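Side-chain contacts in annexin A8 (Homo sapiens, PDB 1W3W), which binds phospholipids in a calcium-dependent manner and acts as an anticoagulant, indirectly inhibiting the thromboplastin-specific complex of the blood coagulation cascade: residues 71-74 against 75-78; 77-80 against 81-85. All blocks are in the same frame, centred on the assembly; numbering follows the deposited sequence.

Contact 1. Residues 71-74 against 75-78; sequences LTET and LKSE
L71 and L75, one turn apart on the helix 71-78, form the tightly packed side of this contact. Their branches cross at a slant, CG of L71 lying 3.9 Å from CD2 of L75, while CD1 of L71 approaches both methyls of L75. CG of L71, anti to the backbone N (chi1 178°), carries the branch along the helix to L75. Both leucines are buried: L71 reaches L30, I59 and F63, and L75 packs on M34. An alanine in place of L75 would probably take away the partner of CG and CD1 of L71 and open a gap against M34. The solvent side lies at E73 and S77, while K76 is partly covered by E84 and V88 of the helix 81-91. T72 and K76 run side by side, touching loosely from CG2 of T72 to CE of K76 at 4.1 Å. OE2 of E73 stays 4.6 Å from NZ of K76, beyond a salt bridge. More definite is the grip on E73 O, which accepts hydrogen bonds from S77 OG at 2.9 Å and S77 N at 3.2 Å, from opposite faces of the carbonyl plane. Backbone bonds from L75 N to L71 O and K76 N to T72 O belong to the i to i+4 pattern. The arrangement is that of an amphipathic alpha-helix in an annexin repeat, with buried leucines and E73 and S77 toward solvent.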
loop_
_atom_site.group_PDB
_atom_site.type_symbol
_atom_site.label_atom_id
_atom_site.label_comp_id
_atom_site.label_asym_id
_atom_site.label_seq_id
_atom_site.Cartn_x
_atom_site.Cartn_y
_atom_site.Cartn_z
ATOM N N LEU A 71 -8.867 -14.098 -18.694
ATOM C CA LEU A 71 -8.218 -14.900 -17.663
ATOM C C LEU A 71 -8.666 -14.512 -16.260
ATOM O O LEU A 71 -8.939 -15.375 -15.441
ATOM C CB LEU A 71 -6.687 -14.794 -17.778
ATOM C CG LEU A 71 -5.875 -15.540 -16.721
ATOM C CD1 LEU A 71 -6.294 -17.013 -16.613
ATOM C CD2 LEU A 71 -4.373 -15.436 -17.001
ATOM N N THR A 72 -8.709 -13.214 -15.989
ATOM C CA THR A 72 -9.083 -12.708 -14.690
ATOM C C THR A 72 -10.518 -13.089 -14.331
ATOM O O THR A 72 -10.768 -13.575 -13.228
ATOM C CB THR A 72 -8.880 -11.196 -14.637
ATOM O OG1 THR A 72 -7.483 -10.903 -14.770
ATOM C CG2 THR A 72 -9.244 -10.631 -13.270
ATOM N N GLU A 73 -11.444 -12.890 -15.267
ATOM C CA GLU A 73 -12.848 -13.273 -15.068
ATOM C C GLU A 73 -12.982 -14.764 -14.850
ATOM O O GLU A 73 -13.807 -15.202 -14.061
ATOM C CB GLU A 73 -13.722 -12.863 -16.264
ATOM C CG GLU A 73 -14.001 -11.366 -16.364
ATOM C CD GLU A 73 -14.487 -10.735 -15.056
ATOM O OE1 GLU A 73 -15.413 -11.287 -14.407
ATOM O OE2 GLU A 73 -13.940 -9.673 -14.670
ATOM N N THR A 74 -12.158 -15.537 -15.548
ATOM C CA THR A 74 -12.157 -16.980 -15.413
ATOM C C THR A 74 -11.644 -17.380 -14.029
ATOM O O THR A 74 -12.239 -18.220 -13.362
ATOM C CB THR A 74 -11.299 -17.602 -16.528
ATOM O OG1 THR A 74 -11.901 -17.315 -17.791
ATOM C CG2 THR A 74 -11.285 -19.119 -16.463
ATOM N N LEU A 75 -10.551 -16.757 -13.599
ATOM C CA LEU A 75 -10.015 -16.962 -12.253
ATOM C C LEU A 75 -11.050 -16.637 -11.155
ATOM O O LEU A 75 -11.167 -17.369 -10.174
ATOM C CB LEU A 75 -8.767 -16.085 -12.046
ATOM C CG LEU A 75 -7.333 -16.639 -12.186
ATOM C CD1 LEU A 75 -7.196 -17.984 -12.813
ATOM C CD2 LEU A 75 -6.409 -15.590 -12.856
ATOM N N LYS A 76 -11.785 -15.540 -11.327
ATOM C CA LYS A 76 -12.816 -15.122 -10.364
ATOM C C LYS A 76 -13.936 -16.164 -10.235
ATOM O O LYS A 76 -14.425 -16.423 -9.139
ATOM C CB LYS A 76 -13.434 -13.767 -10.755
ATOM C CG LYS A 76 -12.597 -12.557 -10.414
ATOM C CD LYS A 76 -13.417 -11.256 -10.508
ATOM C CE LYS A 76 -12.548 -10.065 -10.902
ATOM N NZ LYS A 76 -12.993 -8.752 -10.306
ATOM N N SER A 77 -14.322 -16.762 -11.355
ATOM C CA SER A 77 -15.355 -17.789 -11.378
ATOM C C SER A 77 -14.891 -19.143 -10.843
ATOM O O SER A 77 -15.647 -19.844 -10.178
ATOM C CB SER A 77 -15.850 -17.978 -12.811
ATOM O OG SER A 77 -16.191 -16.717 -13.370
ATOM N N GLU A 78 -13.656 -19.519 -11.134
ATOM C CA GLU A 78 -13.189 -20.855 -10.825
ATOM C C GLU A 78 -12.710 -20.983 -9.394
ATOM O O GLU A 78 -12.784 -22.052 -8.821
ATOM C CB GLU A 78 -12.061 -21.260 -11.787
ATOM C CG GLU A 78 -12.544 -21.496 -13.206
ATOM C CD GLU A 78 -13.585 -22.596 -13.275
ATOM O OE1 GLU A 78 -13.294 -23.708 -12.782
ATOM O OE2 GLU A 78 -14.694 -22.331 -13.786
#

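Contact 2. Residues 77-80 against 81-85; sequences SELS and GKFER
G81 joins directly to S80 and brings the chain from the end of the helix 71-78 into the helix 81-91, with a positive phi that glycine readily adopts. Next comes K82, which turns away from the 77-80 segment and forms a salt bridge with D273. F83 then swings its ring back to L79: CE2 of F83 lies 3.8 Å from CD1 of L79 and equally far from CD2, so both leucine methyls meet the same ring atom as the two side chains cross at a slant. The ring is placed there by a chi1 of -177°, which sets CG opposite the backbone N. E84 follows with two kinds of contact. Its N-H bonds to S80 O at 3.2 Å, with the donor well above the carbonyl plane, 62° out of it, yet fairly straight at the hydrogen (159°). Its aliphatic part packs on L79, CB of E84 standing 3.8 Å from CB of L79, before the chain bends at chi2 and carries the carboxylate away. R85 points away as well, its N bonded to G81 O within the new helical turn, and its side chain rests on D273 and I277. L79 packs on I44 and F83 on E41 and I45 of the helix 41-48, while the F83 side chain also meets D314 and A318 of the helix 313-323.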
loop_
_atom_site.group_PDB
_atom_site.type_symbol
_atom_site.label_atom_id
_atom_site.label_comp_id
_atom_site.label_asym_id
_atom_site.label_seq_id
_atom_site.Cartn_x
_atom_site.Cartn_y
_atom_site.Cartn_z
ATOM N N SER A 77 -14.322 -16.762 -11.355
ATOM C CA SER A 77 -15.355 -17.789 -11.378
ATOM C C SER A 77 -14.891 -19.143 -10.843
ATOM O O SER A 77 -15.647 -19.844 -10.178
ATOM C CB SER A 77 -15.850 -17.978 -12.811
ATOM O OG SER A 77 -16.191 -16.717 -13.370
ATOM N N GLU A 78 -13.656 -19.519 -11.134
ATOM C CA GLU A 78 -13.189 -20.855 -10.825
ATOM C C GLU A 78 -12.710 -20.983 -9.394
ATOM O O GLU A 78 -12.784 -22.052 -8.821
ATOM C CB GLU A 78 -12.061 -21.260 -11.787
ATOM C CG GLU A 78 -12.544 -21.496 -13.206
ATOM C CD GLU A 78 -13.585 -22.596 -13.275
ATOM O OE1 GLU A 78 -13.294 -23.708 -12.782
ATOM O OE2 GLU A 78 -14.694 -22.331 -13.786
ATOM N N LEU A 79 -12.201 -19.896 -8.821
ATOM C CA LEU A 79 -11.600 -19.934 -7.498
ATOM C C LEU A 79 -12.521 -19.278 -6.476
ATOM O O LEU A 79 -13.430 -18.538 -6.829
ATOM C CB LEU A 79 -10.249 -19.205 -7.530
ATOM C CG LEU A 79 -9.225 -19.761 -8.532
ATOM C CD1 LEU A 79 -7.939 -18.985 -8.456
ATOM C CD2 LEU A 79 -8.962 -21.234 -8.284
ATOM N N SER A 80 -12.259 -19.538 -5.204
ATOM C CA SER A 80 -13.018 -18.930 -4.118
ATOM C C SER A 80 -12.137 -18.464 -2.965
ATOM O O SER A 80 -10.968 -18.826 -2.863
ATOM C CB SER A 80 -14.064 -19.927 -3.591
ATOM O OG SER A 80 -13.412 -21.086 -3.100
ATOM N N GLY A 81 -12.727 -17.628 -2.119
ATOM C CA GLY A 81 -12.157 -17.268 -0.838
ATOM C C GLY A 81 -10.919 -16.402 -0.937
ATOM O O GLY A 81 -10.736 -15.664 -1.910
ATOM N N LYS A 82 -10.063 -16.529 0.075
ATOM C CA LYS A 82 -8.856 -15.727 0.184
ATOM C C LYS A 82 -7.909 -16.032 -0.970
ATOM O O LYS A 82 -7.283 -15.138 -1.492
ATOM C CB LYS A 82 -8.177 -15.958 1.536
ATOM C CG LYS A 82 -9.002 -15.422 2.716
ATOM C CD LYS A 82 -8.395 -15.842 4.058
ATOM C CE LYS A 82 -9.442 -16.248 5.096
ATOM N NZ LYS A 82 -9.346 -15.382 6.309
ATOM N N PHE A 83 -7.853 -17.292 -1.383
ATOM C CA PHE A 83 -7.028 -17.714 -2.494
ATOM C C PHE A 83 -7.413 -16.959 -3.756
ATOM O O PHE A 83 -6.562 -16.479 -4.464
ATOM C CB PHE A 83 -7.152 -19.218 -2.715
ATOM C CG PHE A 83 -6.270 -19.753 -3.810
ATOM C CD1 PHE A 83 -4.896 -19.592 -3.756
ATOM C CD2 PHE A 83 -6.815 -20.438 -4.883
ATOM C CE1 PHE A 83 -4.095 -20.093 -4.750
ATOM C CE2 PHE A 83 -6.002 -20.946 -5.885
ATOM C CZ PHE A 83 -4.646 -20.769 -5.820
ATOM N N GLU A 84 -8.702 -16.853 -4.030
ATOM C CA GLU A 84 -9.182 -16.049 -5.153
ATOM C C GLU A 84 -8.796 -14.570 -5.041
ATOM O O GLU A 84 -8.403 -13.953 -6.032
ATOM C CB GLU A 84 -10.703 -16.162 -5.285
ATOM C CG GLU A 84 -11.262 -15.440 -6.501
ATOM C CD GLU A 84 -11.867 -14.081 -6.203
ATOM O OE1 GLU A 84 -12.311 -13.434 -7.166
ATOM O OE2 GLU A 84 -11.905 -13.644 -5.032
ATOM N N ARG A 85 -8.913 -13.989 -3.859
ATOM C CA ARG A 85 -8.617 -12.567 -3.709
ATOM C C ARG A 85 -7.151 -12.290 -4.032
ATOM O O ARG A 85 -6.834 -11.298 -4.665
ATOM C CB ARG A 85 -8.910 -12.080 -2.298
ATOM C CG ARG A 85 -10.366 -11.696 -2.046
ATOM C CD ARG A 85 -10.522 -10.616 -0.955
ATOM N NE ARG A 85 -10.501 -11.185 0.386
ATOM C CZ ARG A 85 -10.277 -10.502 1.516
ATOM N NH1 ARG A 85 -10.030 -9.192 1.506
ATOM N NH2 ARG A 85 -10.292 -11.149 2.669
#

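Contact 1 and contact 2 overlap along the chain within the first annexin repeat, contact 2 beginning where contact 1 ends; their centres are about 9 Å apart, and they share S77 and E78 at the end of the helix 71-78. Contact 1 lies wholly within that helix; contact 2 carries the chain through a short turn into the helix 81-91. CG of K76 comes 3.4 Å from OE1 of E84, one of the points where the two successive helices touch. Contact 1 packs on 24-34, 53-67 and 81-91 of its own repeat; contact 2 packs on 41-48 and reaches 273-283 and 313-323 of the fourth repeat, which holds the bound calcium.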